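SusD-like carbohydrate binding protein (Bacteroides vulgatus, PDB 3LEW) probably binds carbohydrate at the outer membrane of the bacterium, as a SusD-family protein thought to take part in nutrient uptake. Local coordinates at residues A[290-293]-A[294-298]; A[395-398]-A[399-402]; A[384-387]-A[388-391]; A[409-412]-A[413-416]; A[351-354]-A[355-359]. One frame throughout, in Å; residues are numbered along the deposited sequence. Where two conformers were deposited one is given.

Contact 1: residues A[290-293]-A[294-298]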
loop_
_atom_site.group_PDB
_atom_site.type_symbol
_atom_site.label_atom_id
_atom_site.label_comp_id
_atom_site.label_asym_id
_atom_site.label_seq_id
_atom_site.Cartn_x
_atom_site.Cartn_y
_atom_site.Cartn_z
ATOM N N PRO A 290 6.939 12.509 15.516
ATOM C CA PRO A 290 7.496 13.833 15.372
ATOM C C PRO A 290 8.895 13.807 14.763
ATOM O O PRO A 290 9.277 14.729 14.079
ATOM C CB PRO A 290 7.525 14.346 16.797
ATOM C CG PRO A 290 6.289 13.695 17.429
ATOM C CD PRO A 290 6.275 12.308 16.818
ATOM N N TYR A 291 9.658 12.752 15.023
ATOM C CA TYR A 291 10.983 12.605 14.409
ATOM C C TYR A 291 10.977 12.430 12.879
ATOM O O TYR A 291 11.999 12.691 12.239
ATOM C CB TYR A 291 11.759 11.450 15.041
ATOM C CG TYR A 291 12.100 11.659 16.509
ATOM C CD1 TYR A 291 12.883 12.740 16.921
ATOM C CD2 TYR A 291 11.596 10.791 17.494
ATOM C CE1 TYR A 291 13.214 12.921 18.288
ATOM C CE2 TYR A 291 11.918 10.975 18.862
ATOM C CZ TYR A 291 12.700 12.037 19.248
ATOM O OH TYR A 291 12.993 12.216 20.599
ATOM N N PHE A 292 9.855 12.001 12.301
ATOM C CA PHE A 292 9.730 11.893 10.842
ATOM C C PHE A 292 9.903 13.242 10.138
ATOM O O PHE A 292 10.444 13.302 9.053
ATOM C CB PHE A 292 8.383 11.272 10.516
ATOM C CG PHE A 292 8.058 11.190 9.047
ATOM C CD1 PHE A 292 8.674 10.255 8.257
ATOM C CD2 PHE A 292 7.130 12.053 8.482
ATOM C CE1 PHE A 292 8.331 10.113 6.936
ATOM C CE2 PHE A 292 6.796 11.938 7.143
ATOM C CZ PHE A 292 7.429 10.979 6.375
ATOM N N ARG A 293 9.500 14.333 10.788
ATOM C CA ARG A 293 9.625 15.669 10.212
ATOM C C ARG A 293 11.111 16.045 10.044
ATOM O O ARG A 293 11.460 16.745 9.106
ATOM C CB ARG A 293 8.902 16.694 11.068
ATOM C CG ARG A 293 8.850 18.115 10.479
ATOM C CD ARG A 293 7.944 18.998 11.300
ATOM N NE ARG A 293 7.637 20.279 10.658
ATOM C CZ ARG A 293 8.470 21.318 10.598
ATOM N NH1 ARG A 293 9.692 21.254 11.129
ATOM N NH2 ARG A 293 8.084 22.442 9.987
ATOM N N ASP A 294 11.972 15.556 10.937
ATOM C CA ASP A 294 13.407 15.782 10.820
ATOM C C ASP A 294 14.103 15.095 9.640
ATOM O O ASP A 294 15.287 15.378 9.371
ATOM C CB ASP A 294 14.098 15.345 12.124
ATOM C CG ASP A 294 13.704 16.201 13.300
ATOM O OD1 ASP A 294 13.324 17.382 13.066
ATOM O OD2 ASP A 294 13.804 15.696 14.454
ATOM N N LEU A 295 13.422 14.182 8.964
ATOM C CA LEU A 295 13.946 13.579 7.754
ATOM C C LEU A 295 13.927 14.513 6.553
ATOM O O LEU A 295 14.543 14.175 5.533
ATOM C CB LEU A 295 13.186 12.296 7.403
ATOM C CG LEU A 295 13.151 11.175 8.452
ATOM C CD1 LEU A 295 12.385 9.931 7.939
ATOM C CD2 LEU A 295 14.582 10.811 8.876
ATOM N N PHE A 296 13.231 15.661 6.663
ATOM C CA PHE A 296 13.062 16.614 5.585
ATOM C C PHE A 296 13.958 17.814 5.765
ATOM O O PHE A 296 14.130 18.311 6.882
ATOM C CB PHE A 296 11.597 17.096 5.488
ATOM C CG PHE A 296 10.607 15.994 5.213
ATOM C CD1 PHE A 296 10.132 15.185 6.232
ATOM C CD2 PHE A 296 10.164 15.756 3.923
ATOM C CE1 PHE A 296 9.252 14.125 5.958
ATOM C CE2 PHE A 296 9.278 14.755 3.663
ATOM C CZ PHE A 296 8.804 13.944 4.681
ATOM N N GLU A 297 14.536 18.291 4.667
ATOM C CA GLU A 297 15.265 19.553 4.676
ATOM C C GLU A 297 14.311 20.758 4.586
ATOM O O GLU A 297 13.313 20.737 3.887
ATOM C CB GLU A 297 16.269 19.624 3.510
ATOM C CG GLU A 297 17.376 18.604 3.526
ATOM C CD GLU A 297 17.028 17.334 2.758
ATOM O OE1 GLU A 297 16.263 17.422 1.789
ATOM O OE2 GLU A 297 17.500 16.244 3.140
ATOM N N ASP A 298 14.649 21.837 5.259
ATOM C CA ASP A 298 13.912 23.083 5.094
ATOM C C ASP A 298 13.949 23.481 3.618
ATOM O O ASP A 298 14.999 23.376 2.962
ATOM C CB ASP A 298 14.562 24.210 5.918
ATOM C CG ASP A 298 14.352 24.064 7.418
ATOM O OD1 ASP A 298 13.553 23.202 7.875
ATOM O OD2 ASP A 298 14.997 24.879 8.131
HETATM O O HOH W 1 11.108 19.123 12.862
HETATM O O HOH W 2 10.503 23.969 8.688
#

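Contact 2: residues A[395-398]-A[399-402]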
loop_
_atom_site.group_PDB
_atom_site.type_symbol
_atom_site.label_atom_id
_atom_site.label_comp_id
_atom_site.label_asym_id
_atom_site.label_seq_id
_atom_site.Cartn_x
_atom_site.Cartn_y
_atom_site.Cartn_z
ATOM N N TRP A 395 15.400 4.218 0.173
ATOM C CA TRP A 395 14.413 3.732 1.149
ATOM C C TRP A 395 13.878 4.880 2.035
ATOM O O TRP A 395 12.681 4.882 2.393
ATOM C CB TRP A 395 15.012 2.638 2.012
ATOM C CG TRP A 395 15.397 1.383 1.242
ATOM C CD1 TRP A 395 14.892 0.955 0.039
ATOM C CD2 TRP A 395 16.310 0.385 1.670
ATOM N NE1 TRP A 395 15.471 -0.246 -0.307
ATOM C CE2 TRP A 395 16.362 -0.601 0.662
ATOM C CE3 TRP A 395 17.149 0.255 2.785
ATOM C CZ2 TRP A 395 17.178 -1.741 0.767
ATOM C CZ3 TRP A 395 17.979 -0.872 2.872
ATOM C CH2 TRP A 395 17.970 -1.852 1.875
ATOM N N LEU A 396 14.744 5.819 2.414
ATOM C CA LEU A 396 14.314 6.967 3.208
ATOM C C LEU A 396 13.382 7.847 2.395
ATOM O O LEU A 396 12.347 8.288 2.896
ATOM C CB LEU A 396 15.486 7.791 3.744
ATOM C CG LEU A 396 16.102 7.219 5.024
ATOM C CD1 LEU A 396 17.519 7.739 5.201
ATOM C CD2 LEU A 396 15.241 7.556 6.222
ATOM N N GLU A 397 13.736 8.091 1.147
ATOM C CA GLU A 397 12.858 8.907 0.275
ATOM C C GLU A 397 11.506 8.210 0.027
ATOM O O GLU A 397 10.484 8.887 -0.084
ATOM C CB GLU A 397 13.590 9.304 -1.024
ATOM C CG GLU A 397 12.947 10.442 -1.781
ATOM C CD GLU A 397 12.855 11.736 -0.992
ATOM O OE1 GLU A 397 13.832 12.155 -0.333
ATOM O OE2 GLU A 397 11.745 12.292 -0.994
ATOM N N ARG A 398 11.465 6.867 -0.057
ATOM C CA ARG A 398 10.177 6.162 -0.072
ATOM C C ARG A 398 9.313 6.486 1.166
ATOM O O ARG A 398 8.135 6.721 1.028
ATOM C CB ARG A 398 10.361 4.632 -0.145
ATOM C CG ARG A 398 10.916 4.154 -1.461
ATOM C CD ARG A 398 11.179 2.624 -1.451
ATOM N NE ARG A 398 9.959 1.886 -1.243
ATOM C CZ ARG A 398 9.105 1.479 -2.186
ATOM N NH1 ARG A 398 9.339 1.683 -3.461
ATOM N NH2 ARG A 398 7.984 0.853 -1.828
ATOM N N ARG A 399 9.903 6.446 2.370
ATOM C CA ARG A 399 9.172 6.751 3.597
ATOM C C ARG A 399 8.662 8.182 3.573
ATOM O O ARG A 399 7.548 8.445 4.036
ATOM C CB ARG A 399 10.081 6.530 4.817
ATOM C CG ARG A 399 10.351 5.008 5.046
ATOM C CD ARG A 399 11.500 4.825 5.996
ATOM N NE ARG A 399 11.248 5.453 7.283
ATOM C CZ ARG A 399 12.194 5.633 8.210
ATOM N NH1 ARG A 399 13.445 5.238 7.987
ATOM N NH2 ARG A 399 11.912 6.198 9.369
ATOM N N LYS A 400 9.470 9.067 3.032
ATOM C CA LYS A 400 9.145 10.503 3.009
ATOM C C LYS A 400 8.036 10.791 1.994
ATOM O O LYS A 400 7.083 11.482 2.309
ATOM C CB LYS A 400 10.380 11.320 2.687
ATOM C CG LYS A 400 11.428 11.334 3.785
ATOM C CD LYS A 400 12.759 11.852 3.251
ATOM C CE LYS A 400 12.683 13.356 2.829
ATOM N NZ LYS A 400 13.914 13.777 2.067
ATOM N N GLU A 401 8.174 10.254 0.804
ATOM C CA GLU A 401 7.240 10.550 -0.307
ATOM C C GLU A 401 5.945 9.763 -0.220
ATOM O O GLU A 401 4.902 10.259 -0.659
ATOM C CB GLU A 401 7.938 10.287 -1.651
ATOM C CG GLU A 401 7.059 10.425 -2.934
ATOM C CD GLU A 401 6.530 11.822 -3.204
ATOM O OE1 GLU A 401 7.014 12.796 -2.588
ATOM O OE2 GLU A 401 5.624 11.954 -4.065
ATOM N N LEU A 402 6.026 8.513 0.264
ATOM C CA LEU A 402 4.892 7.574 0.266
ATOM C C LEU A 402 4.212 7.400 1.642
ATOM O O LEU A 402 3.428 6.467 1.835
ATOM C CB LEU A 402 5.317 6.199 -0.281
ATOM C CG LEU A 402 5.929 6.259 -1.684
ATOM C CD1 LEU A 402 6.521 4.869 -2.076
ATOM C CD2 LEU A 402 4.932 6.746 -2.750
#

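Contact 3: residues A[384-387]-A[388-391]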
loop_
_atom_site.group_PDB
_atom_site.type_symbol
_atom_site.label_atom_id
_atom_site.label_comp_id
_atom_site.label_asym_id
_atom_site.label_seq_id
_atom_site.Cartn_x
_atom_site.Cartn_y
_atom_site.Cartn_z
ATOM N N ASN A 384 28.793 10.784 -4.372
ATOM C CA ASN A 384 28.628 9.366 -4.685
ATOM C C ASN A 384 28.563 8.510 -3.432
ATOM O O ASN A 384 29.503 8.468 -2.637
ATOM C CB ASN A 384 29.827 8.814 -5.439
ATOM C CG ASN A 384 29.817 9.181 -6.863
ATOM O OD1 ASN A 384 28.793 9.017 -7.557
ATOM N ND2 ASN A 384 30.975 9.636 -7.346
ATOM N N LEU A 385 27.494 7.757 -3.303
ATOM C CA LEU A 385 27.335 6.880 -2.177
ATOM C C LEU A 385 27.691 5.445 -2.577
ATOM O O LEU A 385 27.587 5.064 -3.750
ATOM C CB LEU A 385 25.875 6.967 -1.721
ATOM C CG LEU A 385 25.454 8.373 -1.350
ATOM C CD1 LEU A 385 23.915 8.453 -1.163
ATOM C CD2 LEU A 385 26.216 8.778 -0.078
ATOM N N SER A 386 28.087 4.640 -1.599
ATOM C CA SER A 386 28.169 3.195 -1.812
ATOM C C SER A 386 26.777 2.717 -2.240
ATOM O O SER A 386 25.769 3.410 -1.979
ATOM C CB SER A 386 28.577 2.487 -0.531
ATOM O OG SER A 386 27.573 2.614 0.465
ATOM N N GLN A 387 26.736 1.561 -2.899
ATOM C CA GLN A 387 25.467 0.948 -3.295
ATOM C C GLN A 387 24.581 0.836 -2.044
ATOM O O GLN A 387 23.397 1.204 -2.100
ATOM C CB GLN A 387 25.701 -0.424 -3.953
ATOM C CG GLN A 387 24.422 -1.152 -4.353
ATOM C CD GLN A 387 24.644 -2.630 -4.721
ATOM O OE1 GLN A 387 25.021 -3.436 -3.873
ATOM N NE2 GLN A 387 24.425 -2.975 -5.982
ATOM N N GLN A 388 25.140 0.380 -0.916
ATOM C CA GLN A 388 24.320 0.224 0.293
ATOM C C GLN A 388 23.764 1.569 0.808
ATOM O O GLN A 388 22.594 1.632 1.184
ATOM C CB GLN A 388 25.071 -0.493 1.423
ATOM C CG GLN A 388 24.186 -0.864 2.639
ATOM C CD GLN A 388 22.962 -1.763 2.306
ATOM O OE1 GLN A 388 22.991 -2.600 1.373
ATOM N NE2 GLN A 388 21.863 -1.575 3.075
ATOM N N ASP A 389 24.593 2.614 0.840
ATOM C CA ASP A 389 24.142 3.938 1.305
ATOM C C ASP A 389 23.143 4.571 0.324
ATOM O O ASP A 389 22.234 5.277 0.753
ATOM C CB ASP A 389 25.311 4.907 1.527
ATOM C CG ASP A 389 26.113 4.596 2.801
ATOM O OD1 ASP A 389 25.621 3.824 3.663
ATOM O OD2 ASP A 389 27.233 5.136 2.907
ATOM N N LEU A 390 23.315 4.318 -0.968
ATOM C CA LEU A 390 22.348 4.785 -1.985
ATOM C C LEU A 390 21.026 4.095 -1.784
ATOM O O LEU A 390 19.986 4.756 -1.748
ATOM C CB LEU A 390 22.849 4.530 -3.407
ATOM C CG LEU A 390 21.886 5.020 -4.503
ATOM C CD1 LEU A 390 21.551 6.530 -4.374
ATOM C CD2 LEU A 390 22.510 4.653 -5.876
ATOM N N LEU A 391 21.038 2.772 -1.605
ATOM C CA LEU A 391 19.804 2.070 -1.256
ATOM C C LEU A 391 19.133 2.638 -0.015
ATOM O O LEU A 391 17.918 2.871 -0.011
ATOM C CB LEU A 391 20.048 0.569 -1.103
ATOM C CG LEU A 391 20.328 -0.182 -2.372
ATOM C CD1 LEU A 391 20.841 -1.608 -2.037
ATOM C CD2 LEU A 391 19.068 -0.215 -3.246
HETATM O O HOH W 3 28.826 5.757 1.042
#

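Contact 4: residues A[409-412]-A[413-416]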
loop_
_atom_site.group_PDB
_atom_site.type_symbol
_atom_site.label_atom_id
_atom_site.label_comp_id
_atom_site.label_asym_id
_atom_site.label_seq_id
_atom_site.Cartn_x
_atom_site.Cartn_y
_atom_site.Cartn_z
ATOM N N LEU A 409 5.247 -1.324 6.065
ATOM C CA LEU A 409 5.523 -2.734 6.440
ATOM C C LEU A 409 6.079 -3.500 5.261
ATOM O O LEU A 409 6.896 -4.393 5.423
ATOM C CB LEU A 409 4.246 -3.414 6.910
ATOM C CG LEU A 409 4.344 -4.898 7.328
ATOM C CD1 LEU A 409 5.199 -5.090 8.621
ATOM C CD2 LEU A 409 2.902 -5.488 7.515
ATOM N N ILE A 410 5.601 -3.178 4.055
ATOM C CA ILE A 410 6.027 -3.918 2.852
ATOM C C ILE A 410 7.512 -3.735 2.612
ATOM O O ILE A 410 8.239 -4.680 2.343
ATOM C CB ILE A 410 5.256 -3.406 1.587
ATOM C CG1 ILE A 410 3.733 -3.592 1.777
ATOM C CG2 ILE A 410 5.857 -4.015 0.307
ATOM C CD1 ILE A 410 3.275 -4.982 2.140
ATOM N N ASP A 411 7.989 -2.535 2.876
ATOM C CA ASP A 411 9.420 -2.225 2.785
ATOM C C ASP A 411 10.228 -2.858 3.898
ATOM O O ASP A 411 11.303 -3.379 3.643
ATOM C CB ASP A 411 9.655 -0.733 2.772
ATOM C CG ASP A 411 9.268 -0.084 1.446
ATOM O OD1 ASP A 411 8.999 -0.773 0.411
ATOM O OD2 ASP A 411 9.216 1.170 1.430
ATOM N N ILE A 412 9.706 -2.832 5.133
ATOM C CA ILE A 412 10.352 -3.483 6.286
ATOM C C ILE A 412 10.590 -4.985 6.001
ATOM O O ILE A 412 11.687 -5.541 6.233
ATOM C CB ILE A 412 9.505 -3.246 7.567
ATOM C CG1 ILE A 412 9.765 -1.796 8.034
ATOM C CG2 ILE A 412 9.862 -4.248 8.716
ATOM C CD1 ILE A 412 8.784 -1.255 9.068
ATOM N N ILE A 413 9.572 -5.622 5.488
ATOM C CA ILE A 413 9.619 -7.056 5.118
ATOM C C ILE A 413 10.624 -7.280 3.967
ATOM O O ILE A 413 11.594 -8.007 4.128
ATOM C CB ILE A 413 8.261 -7.594 4.728
ATOM C CG1 ILE A 413 7.321 -7.721 5.946
ATOM C CG2 ILE A 413 8.369 -8.981 4.129
ATOM C CD1 ILE A 413 5.819 -8.068 5.615
ATOM N N ARG A 414 10.401 -6.639 2.825
ATOM C CA ARG A 414 11.227 -6.979 1.646
ATOM C C ARG A 414 12.696 -6.600 1.798
ATOM O O ARG A 414 13.574 -7.254 1.251
ATOM C CB ARG A 414 10.627 -6.388 0.388
ATOM C CG ARG A 414 10.853 -4.877 0.233
ATOM C CD ARG A 414 10.095 -4.304 -0.941
ATOM N NE ARG A 414 10.346 -2.871 -1.005
ATOM C CZ ARG A 414 11.406 -2.316 -1.597
ATOM N NH1 ARG A 414 12.263 -3.039 -2.264
ATOM N NH2 ARG A 414 11.584 -0.998 -1.523
ATOM N N ASN A 415 12.986 -5.560 2.566
ATOM C CA ASN A 415 14.378 -5.116 2.757
ATOM C C ASN A 415 15.064 -5.740 3.993
ATOM O O ASN A 415 16.227 -5.444 4.276
ATOM C CB ASN A 415 14.428 -3.593 2.871
ATOM C CG ASN A 415 13.917 -2.886 1.628
ATOM O OD1 ASN A 415 14.005 -3.403 0.530
ATOM N ND2 ASN A 415 13.452 -1.653 1.808
ATOM N N GLN A 416 14.324 -6.559 4.749
ATOM C CA GLN A 416 14.827 -7.156 6.007
ATOM C C GLN A 416 15.305 -6.071 6.963
ATOM O O GLN A 416 16.358 -6.181 7.602
ATOM C CB GLN A 416 15.888 -8.227 5.756
ATOM C CG GLN A 416 15.367 -9.396 4.952
ATOM C CD GLN A 416 16.370 -10.502 4.834
ATOM O OE1 GLN A 416 16.784 -11.122 5.851
ATOM N NE2 GLN A 416 16.811 -10.752 3.616
#

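Contact 5: residues A[351-354]-A[355-359]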
loop_
_atom_site.group_PDB
_atom_site.type_symbol
_atom_site.label_atom_id
_atom_site.label_comp_id
_atom_site.label_asym_id
_atom_site.label_seq_id
_atom_site.Cartn_x
_atom_site.Cartn_y
_atom_site.Cartn_z
ATOM N N LEU A 351 10.909 6.089 -7.914
ATOM C CA LEU A 351 11.625 5.437 -6.802
ATOM C C LEU A 351 11.955 3.961 -7.089
ATOM O O LEU A 351 13.038 3.514 -6.751
ATOM C CB LEU A 351 10.787 5.553 -5.531
ATOM C CG LEU A 351 10.798 6.975 -4.916
ATOM C CD1 LEU A 351 9.598 7.098 -3.960
ATOM C CD2 LEU A 351 12.114 7.219 -4.141
ATOM N N ILE A 352 11.039 3.224 -7.729
ATOM C CA ILE A 352 11.300 1.845 -8.159
ATOM C C ILE A 352 12.463 1.800 -9.187
ATOM O O ILE A 352 13.349 0.968 -9.082
ATOM C CB ILE A 352 10.054 1.168 -8.797
ATOM C CG1 ILE A 352 8.926 0.927 -7.755
ATOM C CG2 ILE A 352 10.412 -0.187 -9.497
ATOM C CD1 ILE A 352 7.587 0.638 -8.328
ATOM N N ASN A 353 12.386 2.670 -10.179
ATOM C CA ASN A 353 13.444 2.813 -11.173
ATOM C C ASN A 353 14.803 3.088 -10.507
ATOM O O ASN A 353 15.815 2.407 -10.802
ATOM C CB ASN A 353 13.045 3.883 -12.178
ATOM C CG ASN A 353 13.916 3.903 -13.394
ATOM O OD1 ASN A 353 14.749 4.806 -13.529
ATOM N ND2 ASN A 353 13.715 2.935 -14.339
ATOM N N ALA A 354 14.836 4.059 -9.589
ATOM C CA ALA A 354 16.062 4.347 -8.831
ATOM C C ALA A 354 16.595 3.150 -8.070
ATOM O O ALA A 354 17.775 2.829 -8.144
ATOM C CB ALA A 354 15.884 5.551 -7.876
ATOM N N GLU A 355 15.732 2.453 -7.354
ATOM C CA GLU A 355 16.173 1.320 -6.546
ATOM C C GLU A 355 16.672 0.126 -7.388
ATOM O O GLU A 355 17.703 -0.483 -7.077
ATOM C CB GLU A 355 15.041 0.886 -5.589
ATOM C CG GLU A 355 15.510 -0.179 -4.630
ATOM C CD GLU A 355 14.491 -0.555 -3.540
ATOM O OE1 GLU A 355 13.527 0.216 -3.293
ATOM O OE2 GLU A 355 14.733 -1.631 -2.892
ATOM N N ALA A 356 15.943 -0.205 -8.462
ATOM C CA ALA A 356 16.371 -1.270 -9.344
ATOM C C ALA A 356 17.745 -0.922 -9.927
ATOM O O ALA A 356 18.664 -1.743 -9.943
ATOM C CB ALA A 356 15.353 -1.460 -10.455
ATOM N N LYS A 357 17.893 0.319 -10.368
ATOM C CA LYS A 357 19.183 0.747 -10.905
ATOM C C LYS A 357 20.353 0.690 -9.858
ATOM O O LYS A 357 21.489 0.357 -10.210
ATOM C CB LYS A 357 19.055 2.124 -11.564
ATOM C CG LYS A 357 18.327 2.044 -12.903
ATOM C CD LYS A 357 17.973 3.407 -13.459
ATOM C CE LYS A 357 17.397 3.258 -14.887
ATOM N NZ LYS A 357 16.858 4.598 -15.384
ATOM N N ALA A 358 20.067 1.011 -8.606
ATOM C CA ALA A 358 21.068 0.940 -7.514
ATOM C C ALA A 358 21.557 -0.500 -7.356
ATOM O O ALA A 358 22.747 -0.741 -7.298
ATOM C CB ALA A 358 20.499 1.472 -6.194
ATOM N N HIS A 359 20.638 -1.456 -7.391
ATOM C CA HIS A 359 21.001 -2.880 -7.345
ATOM C C HIS A 359 21.794 -3.347 -8.543
ATOM O O HIS A 359 22.618 -4.248 -8.422
ATOM C CB HIS A 359 19.764 -3.777 -7.171
ATOM C CG HIS A 359 19.279 -3.835 -5.759
ATOM N ND1 HIS A 359 19.962 -4.536 -4.785
ATOM C CD2 HIS A 359 18.240 -3.241 -5.143
ATOM C CE1 HIS A 359 19.330 -4.398 -3.635
ATOM N NE2 HIS A 359 18.294 -3.608 -3.815
HETATM O O HOH W 4 11.917 2.016 -4.603
#

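Contact 1: residues A[290-293]-A[294-298]
F296 turns its ring edge toward the face of F292 in a T-shaped stack four residues apart, with planes 79° apart and centroids separated by 5.2 Å. The atom in the lead is F296 CE1, which stands 3.5 Å from F292 CE2 and lies over that ring toward its rim. F292 can offer its face because its CG is anti to the backbone N (chi1 176°), which swings the ring forward along the chain. L295 adds a methyl group to the same ring, its CD1 coming obliquely to within 3.7 Å of F292 CD1. This apolar side is the tight one: L306 of strand 306-309 and W403 also pack on F292, while L295 and F296 rest on helix 387-401. Two backbone bonds of i to i+3 spacing, L295 N to F292 O at 3.1 Å and F296 N to R293 O at 3.2 Å, close the turn in the loop between strands 286-288 and 306-309. The opposite character prevails around R293 and D294, where water does the joining. One water accepts from R293 NH1 at 3.1 Å and donates to D294 OD1 at 2.8 Å; a second relays R293 NH2 to D298 OD1. R293 NE is held by the carbonyl of L306, and D298 has a salt bridge to K303. The apolar side is thus joined by direct packing, whereas the guanidinium and the carboxylates of D294 and D298 meet through water, which probably tempers their attraction.

Contact 2: residues A[395-398]-A[399-402]
K400 NZ forms a salt bridge with E397 OE1 at 2.9 Å, meeting the oxygen on its syn side and 19° out of the carboxylate plane. Both chains bend to meet: E397 turns at chi2 (60°) and K400 at chi3 (66°), and their ends cross at a slant. A methionine in place of K400 would probably leave E397 OE1 with one positive partner fewer. On the next flank, in the conformer given, L396 runs alongside R399, and one turn on L402 CD1 sits over the centre of the R398 guanidinium face. All this belongs to the last turns of helix 387-401, in the SusD family region, where i to i+4 backbone bonds such as E401 N to E397 O at 2.8 Å continue to the closing bond from L402 N to R398 O at 2.9 Å. Further out, K373 shares E397 OE1 while R302 takes OE2, so the charge of the buried carboxylate is probably balanced by K400, K373 and R302 together. R398 NE is directed by D411 of the following helix, and R399 NH2 by D58. E401 is gripped by R345, R376 and R302, whereas W395 NE1 donates to E355 of helix 346-359.

Contact 3: residues A[384-387]-A[388-391]
L390 N donates to S386 O at 2.8 Å, the bond with which the regular ladder of the helix begins, and L391 N follows to Q387 O at 2.9 Å. The side chain of the same serine adds a capping bond: S386 OG accepts the backbone N-H of D389 at 3.0 Å, nearly straight with an N-H...O angle of 162°. The hydroxyl reaches forward to this amide, three residues on, because chi1 of 66° holds OG in the cleft between the serine's own N and carbonyl. OG also lies 3.4 Å from D389 CB, so the serine rests against the start of the aspartate side chain. D389 answers in the other direction through a water, which donates to D389 OD2 and accepts from the backbone N of S386 at 3.0 Å. The amide ahead of the helix is therefore linked to the carboxylate indirectly, and a negative group at this end would be expected to suit the positive end of the helix dipole. Beside the cap, L385 lays its CB against the first turn, 3.9 Å from D389 CB and 4.2 Å from L390 CB, giving the polar cap an apolar flank. L390 and L391 both touch A358 of helix 346-359, and L390 also touches A365 and L369 of helix 365-376. Q387, its chain extended beyond CG, sends NE2 to the carbonyl of A358. A serine bound through its hydroxyl to the amide three residues on, directly before the first helical residue, is the classic N-cap, and here it starts helix 387-401.

Contact 4: residues A[409-412]-A[413-416]
A Schellman motif ends the short helix 408-414, and a salt bridge between D411 and R414 spans the final turn just ahead of it. Q416, with a positive phi of 56°, takes the chain out of the helix, and its N donates to I413 O at 3.2 Å. Before that, the i to i+4 ladder runs through I413 N to L409 O, R414 N to I410 O and N415 N to D411 O. R414 grips D411 side-on with two nitrogens on one atom: NE reaches OD1 at 2.9 Å and NH2 reaches the same OD1 at 3.2 Å, both from the same face of the carboxylate. OD1 lies almost in the guanidinium plane, whereas the carboxylate is turned 73° against it, and the NE bond arrives on the anti side. A chi1 of 76° tucks CG of R414 in over its own backbone, and with the chain extended from there to NE the arginine runs alongside the aspartate rather than away from it. The other oxygen, D411 OD2, pairs with R398 of helix 387-401, and R414 NH2 has a further salt bridge to E355, so charges from three helices meet in the interior. A leucine in place of R414 would probably leave D411 OD1 without this double grip and E355 OE1 without this salt bridge. I410 packs on helices 111-135 and 202-215. On the apolar flank L409 and I413 cross at a slant, with L409 CG 3.9 Å from I413 CD1, while N415 OD1 stands 3.3 Å above the R414 guanidinium plane, toward its rim.

Contact 5: residues A[351-354]-A[355-359]
The backbone of 351-359 is regular alpha helix, with i to i+4 bonds such as A356 N to I352 O at 2.9 Å and A358 N to A354 O at 3.0 Å. Across one turn K357 reaches back to N353, its NZ donating to OD1 at 2.8 Å; the nitrogen lies in the carbonyl plane on a lone pair of the amide oxygen, with a C=O...N angle of 122°. The lysine is extended beyond CG and draws its aliphatic part over the asparagine, CE coming 3.4 Å from OD1, while N353 has CG anti to the backbone N (chi1 -168°), which carries the amide toward it. This is a buried part of helix 346-359, within the SusD family region, packed among helices 202-215, 365-376 and 387-401. On another side of the helix a water donates to E355 OE1, the oxygen that R414 also holds, at 2.7 Å and, weakly, to L351 O. The outer shell fixes both polar groups: K357 NZ has salt bridges to D364 and D227, and N353 ND2 donates to D227 and S226, so that D227 joins the amide and the ammonium.

How the contacts relate
Along the chain the five contacts come in series, each within one local turn, and none nests in or crosses another. Contact 1 closes a turn in the loop between strands 286-288 and 306-309, and its phenylalanines pack on the end of helix 387-401 in contact 2. Contact 5 follows on helix 346-359; contact 3 then starts helix 387-401 and contact 2 ends it, with centres about 16 Å apart. The start of that helix meets contact 5 through Q387 and L391. Contact 4 terminates the next helix, 408-414, and joins contacts 2 and 5 through a charge network of R398, D411, R414 and E355. Contacts 3 and 4 do not touch.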